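Local coordinates for protein EchA16_2 (PDB 3QYR) that probably catalyses the reversible hydration of 2-enoyl-CoA thioesters to 3-hydroxyacyl-CoA, as a member of the enoyl-CoA hydratase/isomerase (crotonase) family, at residues Val53-Ile58 with Thr91-Gly96; Glu120-Ala125 with Leu162-Ala167; Leu134-Leu139 with Met225-Phe230. All coordinates share one frame; numbering follows the deposited sequence.

Contact 1: residues Val53-Ile58 with Thr91-Gly96; sequences VDVVII and TKPVIG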
# COMPACT_ATOMS: atom_id res chain seq x y z
N VAL A 53 -34.31 6.00 -9.03
CA VAL A 53 -33.19 5.68 -9.92
C VAL A 53 -32.35 4.54 -9.35
O VAL A 53 -31.91 4.61 -8.20
CB VAL A 53 -32.28 6.91 -10.10
CG1 VAL A 53 -31.10 6.58 -10.96
CG2 VAL A 53 -33.05 8.09 -10.66
N ASP A 54 -32.12 3.50 -10.15
CA ASP A 54 -31.23 2.41 -9.78
C ASP A 54 -29.94 2.44 -10.57
O ASP A 54 -28.92 1.91 -10.11
CB ASP A 54 -31.87 1.04 -10.06
CG ASP A 54 -32.96 0.65 -9.06
OD1 ASP A 54 -32.95 1.15 -7.91
OD2 ASP A 54 -33.84 -0.16 -9.45
N VAL A 55 -30.00 2.98 -11.78
CA VAL A 55 -28.86 2.96 -12.71
C VAL A 55 -28.81 4.28 -13.48
O VAL A 55 -29.87 4.85 -13.79
CB VAL A 55 -28.98 1.80 -13.69
CG1 VAL A 55 -28.04 2.01 -14.94
CG2 VAL A 55 -28.64 0.49 -12.96
N VAL A 56 -27.60 4.78 -13.72
CA VAL A 56 -27.38 6.02 -14.46
C VAL A 56 -26.62 5.71 -15.76
O VAL A 56 -25.72 4.87 -15.76
CB VAL A 56 -26.57 7.06 -13.64
CG1 VAL A 56 -26.15 8.24 -14.53
CG2 VAL A 56 -27.37 7.54 -12.44
N ILE A 57 -27.01 6.35 -16.86
CA ILE A 57 -26.31 6.22 -18.12
C ILE A 57 -25.86 7.62 -18.50
O ILE A 57 -26.68 8.51 -18.50
CB ILE A 57 -27.22 5.70 -19.28
CG1 ILE A 57 -27.61 4.24 -19.07
CG2 ILE A 57 -26.55 5.90 -20.65
CD1 ILE A 57 -28.62 3.69 -20.10
N ILE A 58 -24.58 7.82 -18.84
CA ILE A 58 -24.15 9.12 -19.34
C ILE A 58 -23.75 8.96 -20.79
O ILE A 58 -23.25 7.92 -21.18
CB ILE A 58 -23.04 9.79 -18.49
CG1 ILE A 58 -21.65 9.18 -18.70
CG2 ILE A 58 -23.44 9.83 -16.99
CD1 ILE A 58 -20.53 9.94 -17.89
N THR A 91 -23.14 4.91 -5.17
CA THR A 91 -23.32 3.46 -4.97
C THR A 91 -24.17 2.83 -6.09
O THR A 91 -24.37 1.62 -6.09
CB THR A 91 -24.01 3.11 -3.60
OG1 THR A 91 -25.39 3.53 -3.60
CG2 THR A 91 -23.27 3.77 -2.39
N LYS A 92 -24.66 3.64 -7.03
CA LYS A 92 -25.39 3.13 -8.18
C LYS A 92 -24.47 3.14 -9.41
O LYS A 92 -23.67 4.05 -9.58
CB LYS A 92 -26.64 3.99 -8.44
CG LYS A 92 -27.60 4.03 -7.25
CD LYS A 92 -28.70 5.07 -7.41
CE LYS A 92 -29.57 5.20 -6.15
NZ LYS A 92 -30.57 6.34 -6.21
N PRO A 93 -24.56 2.11 -10.26
CA PRO A 93 -23.66 2.01 -11.37
C PRO A 93 -23.93 3.09 -12.41
O PRO A 93 -25.07 3.52 -12.55
CB PRO A 93 -23.97 0.63 -11.94
CG PRO A 93 -25.29 0.35 -11.52
CD PRO A 93 -25.51 1.01 -10.23
N VAL A 94 -22.86 3.55 -13.07
CA VAL A 94 -22.92 4.56 -14.10
C VAL A 94 -22.28 3.92 -15.33
O VAL A 94 -21.11 3.49 -15.29
CB VAL A 94 -22.16 5.81 -13.69
CG1 VAL A 94 -22.19 6.87 -14.82
CG2 VAL A 94 -22.75 6.39 -12.38
N ILE A 95 -23.08 3.82 -16.39
CA ILE A 95 -22.67 3.24 -17.65
C ILE A 95 -22.39 4.38 -18.56
O ILE A 95 -23.25 5.24 -18.72
CB ILE A 95 -23.81 2.45 -18.25
CG1 ILE A 95 -24.19 1.28 -17.34
CG2 ILE A 95 -23.45 1.99 -19.69
CD1 ILE A 95 -25.57 0.71 -17.64
N GLY A 96 -21.21 4.42 -19.16
CA GLY A 96 -20.90 5.44 -20.17
C GLY A 96 -21.21 4.93 -21.58
O GLY A 96 -20.65 3.94 -22.00
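Lys92 reaches across to Val53 just before the two strands pair in parallel. Its CG lies anti to the carbonyl carbon (chi1 -59°) and the rest of the chain is extended, which carries the ammonium past the carbonyl of Asp54 to Val53 O, 3.0 Å from NZ and tilted somewhat out of the plane of that carbonyl. NZ also donates to Ala47 O, so backbone carbonyls grip the buried amine. The carboxylate of Asp54 turns elsewhere, to salt bridges with Arg17 and Arg202.

Further along, Val55 and Pro93 meet at about a right angle, with CG2 of Val55 3.6 Å from CG of the proline ring. The other branch, Val55 CG1, lies 3.9 Å from CD1 of Ile95, the tip of an isoleucine chain that extends across toward the neighbouring strand. Val55, Ile57 and Ile95 are covered by helix 182-195. These segments belong to strands 55-60 and 94-98, neighbours in the main sheet of the crotonase fold; residues 55-58 and 94-96 run parallel, at 23° to each other. Their ladder alternates: Val56 N donates to Pro93 O at 3.1 Å, Ile95 N returns to Val56 O at 2.9 Å, and Ile58 N donates to Ile95 O at 2.9 Å. Val56, Val94 and Ile58 face the other side of the sheet. There the CG2 methyl of Ile58 comes obliquely to CG1 of Val94, 3.9 Å away, while CG1 of Ile58, placed between the backbone N and carbonyl carbon (chi1 76°), leans over the CA of Gly96.

Contact 2: residues Glu120-Ala125 with Leu162-Ala167; sequences ENARFA and LSAADA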
# COMPACT_ATOMS: atom_id res chain seq x y z
N GLU A 120 -19.11 2.61 -32.76
CA GLU A 120 -17.96 2.47 -33.70
C GLU A 120 -17.40 3.84 -33.97
O GLU A 120 -16.27 3.99 -34.37
CB GLU A 120 -18.42 1.82 -35.00
CG GLU A 120 -18.92 0.40 -34.83
CD GLU A 120 -19.44 -0.24 -36.12
OE1 GLU A 120 -19.98 0.47 -36.99
OE2 GLU A 120 -19.32 -1.46 -36.25
N ASN A 121 -18.25 4.85 -33.78
CA ASN A 121 -17.84 6.25 -33.79
C ASN A 121 -16.96 6.78 -32.65
O ASN A 121 -16.35 7.84 -32.79
CB ASN A 121 -19.07 7.14 -33.78
CG ASN A 121 -19.23 7.84 -35.05
OD1 ASN A 121 -18.64 8.93 -35.26
ND2 ASN A 121 -19.98 7.18 -35.98
N ALA A 122 -16.94 6.08 -31.52
CA ALA A 122 -16.15 6.53 -30.37
C ALA A 122 -14.69 6.57 -30.73
O ALA A 122 -14.22 5.80 -31.58
CB ALA A 122 -16.36 5.61 -29.19
N ARG A 123 -14.01 7.51 -30.13
CA ARG A 123 -12.56 7.51 -30.12
C ARG A 123 -12.10 8.31 -28.91
O ARG A 123 -12.91 9.03 -28.28
CB ARG A 123 -11.93 7.98 -31.45
CG ARG A 123 -12.42 9.26 -31.95
CD ARG A 123 -11.97 9.54 -33.38
NE ARG A 123 -12.61 10.78 -33.82
CZ ARG A 123 -12.16 11.60 -34.77
NH1 ARG A 123 -11.04 11.32 -35.45
NH2 ARG A 123 -12.84 12.71 -35.06
N PHE A 124 -10.85 8.10 -28.52
CA PHE A 124 -10.37 8.57 -27.24
C PHE A 124 -8.98 9.19 -27.37
O PHE A 124 -8.11 8.66 -28.09
CB PHE A 124 -10.29 7.41 -26.24
CG PHE A 124 -11.57 6.62 -26.07
CD1 PHE A 124 -11.83 5.51 -26.86
CD2 PHE A 124 -12.48 6.97 -25.06
CE1 PHE A 124 -13.00 4.77 -26.68
CE2 PHE A 124 -13.63 6.24 -24.86
CZ PHE A 124 -13.90 5.12 -25.67
N ALA A 125 -8.75 10.29 -26.64
CA ALA A 125 -7.50 11.01 -26.75
C ALA A 125 -7.18 11.85 -25.56
O ALA A 125 -8.07 12.46 -24.99
CB ALA A 125 -7.51 11.89 -28.01
N LEU A 162 -7.25 7.02 -30.09
CA LEU A 162 -7.48 5.60 -29.99
C LEU A 162 -8.88 5.31 -30.52
O LEU A 162 -9.89 5.88 -30.07
CB LEU A 162 -7.38 5.18 -28.54
CG LEU A 162 -7.49 3.69 -28.24
CD1 LEU A 162 -6.22 2.98 -28.72
CD2 LEU A 162 -7.78 3.49 -26.74
N SER A 163 -8.92 4.42 -31.51
CA SER A 163 -10.16 4.03 -32.17
C SER A 163 -10.98 3.14 -31.22
O SER A 163 -10.45 2.64 -30.20
CB SER A 163 -9.85 3.27 -33.47
OG SER A 163 -9.33 2.00 -33.17
N ALA A 164 -12.26 2.96 -31.56
CA ALA A 164 -13.16 2.12 -30.79
C ALA A 164 -12.68 0.67 -30.81
O ALA A 164 -12.68 -0.01 -29.78
CB ALA A 164 -14.58 2.21 -31.34
N ALA A 165 -12.25 0.22 -31.98
CA ALA A 165 -11.73 -1.15 -32.13
C ALA A 165 -10.54 -1.41 -31.18
O ALA A 165 -10.44 -2.47 -30.58
CB ALA A 165 -11.34 -1.42 -33.60
N ASP A 166 -9.67 -0.42 -31.02
CA ASP A 166 -8.46 -0.60 -30.22
C ASP A 166 -8.80 -0.45 -28.76
O ASP A 166 -8.21 -1.10 -27.93
CB ASP A 166 -7.36 0.39 -30.64
CG ASP A 166 -6.73 0.05 -32.01
OD1 ASP A 166 -6.91 -1.09 -32.48
OD2 ASP A 166 -6.04 0.92 -32.61
N ALA A 167 -9.80 0.37 -28.42
CA ALA A 167 -10.22 0.48 -27.04
C ALA A 167 -10.79 -0.83 -26.56
O ALA A 167 -10.54 -1.24 -25.43
CB ALA A 167 -11.24 1.58 -26.88
O HOH W 1 -13.39 4.29 -33.92
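Phe124 and Leu162 form an antiparallel hydrogen-bonded pair, in which Leu162 N reaches Phe124 O at 2.7 Å and nearly straight (172°), while Phe124 N donates to Leu162 O at 2.9 Å through a more bent bond (144°). Both side chains lie on the same face. CG of Phe124 is anti to its carbonyl carbon (chi1 -55°), which swings the ring toward helix 164-170; its CE1 comes to 3.6 Å from the CB of Ala167, approaching obliquely, and Leu162 O lies near the ring plane at the edge. Leu172, Val173 and Ile98 also touch the Phe124 side chain. On the other face, Arg123 turns its guanidinium away from this pairing to a cation-pi contact with Tyr161.

Strand 162-163 is the edge strand, within this chain, of a small three-stranded sheet, and it runs directly into the helix. Ser163 is the N-cap: its OG accepts from Asp166 N at 3.3 Å. A water bridges the two segments here, donating to Glu120 O and Ala122 O and accepting from Ala164 N, each at 2.9 Å. The CB of Ala164 packs over the same two carbonyls, 3.6 Å from Ala122 O. The first turn of the helix is thus tied through solvent to the 120-122 loop, which leads into strand 123-125, with the water satisfying one backbone N-H and two carbonyls.

Contact 3: residues Leu134-Leu139 with Met225-Phe230; sequences LPTWGL and MAARQF. With EDO (1,2-ethanediol), chain G.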
# COMPACT_ATOMS: atom_id res chain seq x y z
N LEU A 134 -1.34 19.54 -16.98
CA LEU A 134 -1.34 18.23 -16.38
C LEU A 134 -2.74 17.98 -15.90
O LEU A 134 -3.48 18.92 -15.67
CB LEU A 134 -0.34 18.14 -15.24
CG LEU A 134 1.00 17.54 -15.67
CD1 LEU A 134 1.65 18.33 -16.78
CD2 LEU A 134 1.95 17.46 -14.46
N PRO A 135 -3.13 16.71 -15.79
CA PRO A 135 -4.47 16.30 -15.41
C PRO A 135 -4.74 16.29 -13.90
O PRO A 135 -3.82 16.00 -13.13
CB PRO A 135 -4.54 14.86 -15.94
CG PRO A 135 -3.18 14.40 -15.83
CD PRO A 135 -2.34 15.56 -16.26
N THR A 136 -5.99 16.56 -13.52
CA THR A 136 -6.43 16.58 -12.13
C THR A 136 -7.73 15.82 -11.88
O THR A 136 -8.27 15.82 -10.74
CB THR A 136 -6.64 18.03 -11.66
OG1 THR A 136 -7.44 18.73 -12.62
CG2 THR A 136 -5.31 18.72 -11.50
N TRP A 137 -8.24 15.15 -12.93
CA TRP A 137 -9.43 14.31 -12.82
C TRP A 137 -9.11 12.82 -12.98
O TRP A 137 -9.95 12.04 -13.46
CB TRP A 137 -10.47 14.74 -13.84
CG TRP A 137 -11.20 15.99 -13.55
CD1 TRP A 137 -10.99 16.85 -12.53
CD2 TRP A 137 -12.28 16.53 -14.32
NE1 TRP A 137 -11.88 17.90 -12.60
CE2 TRP A 137 -12.69 17.72 -13.70
CE3 TRP A 137 -12.95 16.11 -15.48
CZ2 TRP A 137 -13.73 18.51 -14.20
CZ3 TRP A 137 -13.97 16.90 -15.98
CH2 TRP A 137 -14.35 18.08 -15.34
N GLY A 138 -7.90 12.42 -12.58
CA GLY A 138 -7.55 11.01 -12.51
C GLY A 138 -7.07 10.32 -13.77
O GLY A 138 -6.83 9.12 -13.75
N LEU A 139 -6.92 11.03 -14.87
CA LEU A 139 -6.35 10.40 -16.07
C LEU A 139 -5.02 9.66 -15.78
O LEU A 139 -4.81 8.54 -16.25
CB LEU A 139 -6.13 11.42 -17.19
CG LEU A 139 -5.69 10.81 -18.53
CD1 LEU A 139 -6.38 11.45 -19.71
CD2 LEU A 139 -4.17 10.84 -18.67
N MET A 225 -0.52 16.56 -6.54
CA MET A 225 0.75 17.26 -6.22
C MET A 225 1.54 17.61 -7.47
O MET A 225 2.07 18.73 -7.57
CB MET A 225 1.63 16.44 -5.28
CG MET A 225 1.09 16.28 -3.83
SD MET A 225 0.73 17.83 -2.92
CE MET A 225 -0.98 18.17 -3.52
N ALA A 226 1.60 16.70 -8.43
CA ALA A 226 2.28 16.99 -9.71
C ALA A 226 1.67 18.21 -10.42
O ALA A 226 2.40 19.03 -11.00
CB ALA A 226 2.24 15.76 -10.64
N ALA A 227 0.34 18.31 -10.40
CA ALA A 227 -0.37 19.38 -11.06
C ALA A 227 -0.10 20.69 -10.32
O ALA A 227 0.12 21.69 -10.96
CB ALA A 227 -1.88 19.07 -11.19
N ARG A 228 -0.05 20.67 -8.98
CA ARG A 228 0.29 21.86 -8.21
C ARG A 228 1.72 22.30 -8.52
O ARG A 228 1.96 23.50 -8.64
CB ARG A 228 0.11 21.69 -6.67
N GLN A 229 2.65 21.35 -8.65
CA GLN A 229 4.06 21.72 -8.84
C GLN A 229 4.28 22.31 -10.22
O GLN A 229 5.07 23.24 -10.39
CB GLN A 229 5.02 20.53 -8.61
N PHE A 230 3.55 21.77 -11.21
CA PHE A 230 3.63 22.23 -12.59
C PHE A 230 3.05 23.64 -12.78
O PHE A 230 3.65 24.46 -13.48
CB PHE A 230 2.97 21.22 -13.53
CG PHE A 230 3.15 21.53 -14.99
CD1 PHE A 230 4.39 21.34 -15.61
CD2 PHE A 230 2.09 22.01 -15.75
CE1 PHE A 230 4.57 21.63 -16.96
CE2 PHE A 230 2.26 22.30 -17.11
CZ PHE A 230 3.50 22.11 -17.71
C1 EDO G . -8.76 17.53 -15.61
O1 EDO G . -7.47 16.96 -15.79
C2 EDO G . -9.19 18.42 -16.78
O2 EDO G . -8.11 18.82 -17.63
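The oxygen O1 of a bound 1,2-ethanediol takes the backbone N-H of Thr136 at 2.7 Å from Thr136 N, in a nearly straight bond (163°), and weakly that of Trp137, on the segment that packs against helix 198-234 through Leu134 and Thr136. The diol, probably from the crystallisation liquor, is also bonded to Glu108 and His128. Its C1 sits 3.5 Å above the plane of the Trp137 indole, offset toward the rim, and the indole NE1 is held by Ser84 O.

Thr136 faces two ways. OG1 lies between the backbone N and the carbonyl carbon and bonds to Ile83 O, which leaves the CG2 methyl turned to the helix, 3.5 Å from the CB of Ala227. In the crotonase fold this joins the loop that leads into helix 139-147 to the long C-terminal helix 198-234.

Leu134 makes the broader contact. Its two methyls touch the helix at different points: CD1 stands over the face of the Phe230 ring, 3.9 Å from the centroid and 12° from the normal, a CH-pi contact, while CD2 lies 3.8 Å from Ala226 O and near the CB of Phe230. The Phe230 ring is placed under that first methyl by a CG anti to the backbone N (chi1 -173°). Small side chains let the loop come close here, the CA atoms of Leu134 and Ala227 being 5.5 Å apart. A neighbouring subunit packs here, its Ala203 on Leu134 and Phe230 and its Ser207 on Ala226.

How the contacts relate
The three contacts are separate sites, their centres 22 to 27 Å apart. Contact 1 closes before the other two open along the chain, and contact 3 is on the opposite side of the chain's centre from it, the nearest atoms about 10 Å apart. Contacts 2 and 3 interleave in sequence, nearest atoms about 6 Å apart. Helix 198-234 links contacts 1 and 3: its early residues Arg202 and Leu205 pack on Lys92 and Pro93, whereas residues 225-230 meet the 134-139 loop. Ile98, on the strand of contact 1, packs on Ala122 and Phe124 of contact 2. The ethanediol bordering contact 3, held also by Glu108 and His128, probably marks part of the acyl-CoA pocket of this crotonase fold.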